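PDB 3E05: precorrin-6Y C5,15-methyltransferase (Decarboxylating) from Geobacter metallireducens, which catalyses S-adenosylmethionine-dependent methylation of precorrin-6Y at C5 and C15 with decarboxylation on the way to adenosylcobalamin, this C-terminal domain being the decarboxylating methyltransferase part. Local coordinates for the interface of chains A and B. Coordinates in Å, arbitrary orientation; residue numbers count along the deposited sequence, not the author numbering. Chains: chain A/B, Precorrin-6Y C5,15-methyltransferase (Decarboxylating).

The interface of chains A and B. Residues chain A 34-35, 163, 165; chain B 26-27, 171.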
ATOM      1  N   SER A  34     -19.084  -1.757  -5.113  1.00 23.77           N
ATOM      2  CA  SER A  34     -18.748  -2.960  -5.847  1.00 28.69           C
ATOM      3  C   SER A  34     -18.910  -4.196  -4.953  1.00 29.47           C
ATOM      4  O   SER A  34     -19.552  -5.172  -5.349  1.00 30.11           O
ATOM      5  CB  SER A  34     -17.323  -2.820  -6.370  1.00 27.47           C
ATOM      6  OG  SER A  34     -16.921  -3.937  -7.110  1.00 42.33           O
ATOM      7  N   LYS A  35     -18.393  -4.123  -3.727  1.00 22.90           N
ATOM      8  CA  LYS A  35     -18.475  -5.262  -2.784  1.00 27.59           C
ATOM      9  C   LYS A  35     -19.909  -5.565  -2.343  1.00 27.35           C
ATOM     10  O   LYS A  35     -20.254  -6.721  -2.036  1.00 27.48           O
ATOM     11  CB  LYS A  35     -17.589  -5.044  -1.552  1.00 27.98           C
ATOM     12  CG  LYS A  35     -16.065  -5.062  -1.848  1.00 26.50           C
ATOM     13  CD  LYS A  35     -15.591  -6.389  -2.447  1.00 26.83           C
ATOM     14  CE  LYS A  35     -14.097  -6.289  -2.752  1.00 28.04           C
ATOM     15  NZ  LYS A  35     -13.564  -7.478  -3.539  1.00 25.88           N
ATOM     16  N   GLU A 163     -14.558 -11.861   3.490  1.00 28.83           N
ATOM     17  CA  GLU A 163     -13.377 -11.389   2.766  1.00 28.91           C
ATOM     18  C   GLU A 163     -12.983 -10.044   3.349  1.00 31.78           C
ATOM     19  O   GLU A 163     -13.850  -9.248   3.706  1.00 27.98           O
ATOM     20  CB  GLU A 163     -13.693 -11.240   1.281  1.00 30.92           C
ATOM     21  CG  GLU A 163     -12.643 -10.478   0.495  1.00 34.81           C
ATOM     22  CD  GLU A 163     -13.139 -10.042  -0.847  1.00 40.33           C
ATOM     23  OE1 GLU A 163     -13.416 -10.915  -1.698  1.00 38.07           O
ATOM     24  OE2 GLU A 163     -13.250  -8.826  -1.044  1.00 33.13           O
ATOM     25  N   ALA A 165     -10.620  -6.775   2.294  1.00 24.06           N
ATOM     26  CA  ALA A 165      -9.779  -6.121   1.294  1.00 24.85           C
ATOM     27  C   ALA A 165      -9.205  -4.871   1.949  1.00 26.43           C
ATOM     28  O   ALA A 165      -9.949  -4.000   2.413  1.00 27.91           O
ATOM     29  CB  ALA A 165     -10.574  -5.760   0.071  1.00 22.84           C
TER
ATOM     30  N   GLN B  26     -11.441  -6.475 -10.111  1.00 26.28           N
ATOM     31  CA  GLN B  26     -12.720  -5.903  -9.688  1.00 29.12           C
ATOM     32  C   GLN B  26     -12.684  -4.564  -8.930  1.00 27.33           C
ATOM     33  O   GLN B  26     -13.421  -3.641  -9.283  1.00 28.07           O
ATOM     34  CB  GLN B  26     -13.468  -6.963  -8.878  1.00 34.55           C
ATOM     35  CG  GLN B  26     -14.821  -6.555  -8.365  1.00 38.91           C
ATOM     36  CD  GLN B  26     -15.125  -7.240  -7.060  1.00 48.66           C
ATOM     37  OE1 GLN B  26     -15.119  -6.614  -6.010  1.00 51.50           O
ATOM     38  NE2 GLN B  26     -15.353  -8.547  -7.115  1.00 55.20           N
ATOM     39  N   GLU B  27     -11.838  -4.471  -7.901  1.00 21.00           N
ATOM     40  CA  GLU B  27     -11.684  -3.265  -7.094  1.00 22.68           C
ATOM     41  C   GLU B  27     -11.224  -2.060  -7.907  1.00 22.96           C
ATOM     42  O   GLU B  27     -11.863  -0.987  -7.868  1.00 24.40           O
ATOM     43  CB  GLU B  27     -10.743  -3.539  -5.921  1.00 24.91           C
ATOM     44  CG  GLU B  27     -11.222  -4.683  -4.987  1.00 22.61           C
ATOM     45  CD  GLU B  27     -10.866  -6.090  -5.470  1.00 28.53           C
ATOM     46  OE1 GLU B  27     -10.170  -6.277  -6.507  1.00 24.54           O
ATOM     47  OE2 GLU B  27     -11.313  -7.035  -4.798  1.00 29.10           O
ATOM     48  N   LYS B 171      -6.068  -8.589  -0.403  1.00 27.42           N
ATOM     49  CA  LYS B 171      -7.296  -9.308  -0.037  1.00 29.53           C
ATOM     50  C   LYS B 171      -7.012 -10.623   0.667  1.00 29.75           C
ATOM     51  O   LYS B 171      -6.050 -11.304   0.340  1.00 30.25           O
ATOM     52  CB  LYS B 171      -8.087  -9.673  -1.286  1.00 29.72           C
ATOM     53  CG  LYS B 171      -8.804  -8.553  -1.958  1.00 40.71           C
ATOM     54  CD  LYS B 171      -9.979  -9.129  -2.730  1.00 40.96           C
ATOM     55  CE  LYS B 171      -9.526  -9.855  -3.978  1.00 39.06           C
ATOM     56  NZ  LYS B 171     -10.635  -9.953  -4.937  1.00 32.50           N
TER
HETATM   57  O   HOH W   1     -16.152  -3.483 -10.079  1.00 21.79           O
HETATM   58  O   HOH W   2     -13.112 -10.922  -4.259  1.00 35.90           O
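A:Lys35, in the last turn of helix 26-35, reaches tip-first into the start of the same helix in the other chain, where its ammonium NZ lies 2.6 Å from carboxylate OE2 of B:Glu27. Beyond a bend at chi2 (-60°) its chain runs extended, which carries the charge clear of its own helix. A:Lys35 NZ meets that oxygen on the anti side, 27° out of the carboxylate plane, while B:Lys171 NZ takes the syn lone pair of B:Glu27 OE2 at 3.0 Å; a carboxylate suits this place because one oxygen can accept a lysine from each chain. A long lysine can serve several acceptors at once: A:Lys35 NZ also donates to amide OE1 of B:Gln26 at 3.0 Å, from above the carbonyl plane, and the neutral amide adds no charge. A:Lys35 NZ further meets the syn lone pair of A:Glu163 OE2 at 2.9 Å. NZ of A:Lys35 and NZ of B:Lys171 stand 4.1 Å apart, a repulsion that the nearby carboxylates probably offset. An alanine in place of A:Lys35 would probably leave A:Glu163 OE2 and B:Gln26 OE1 without this donor and strip B:Glu27 of its cross-chain counter-charge. B:Lys171 crosses the A:Glu163 carboxylate at an angle, its CD methylene 3.7 Å from OE2 of A:Glu163, while a water joins B:Lys171 NZ to A:Glu163 OE1. A:Ala165 and B:Lys171 form an antiparallel bridge, where the short methyl gives B:Lys171 CG a small apolar surface. The short A:Ser34 hydroxyl shares a water with the backbone O of B:Gln26. Repeated by two-fold symmetry, this charged cluster ties helix to helix beside the paired strands and probably helps hold the methyltransferase domains together in the deposited tetramer.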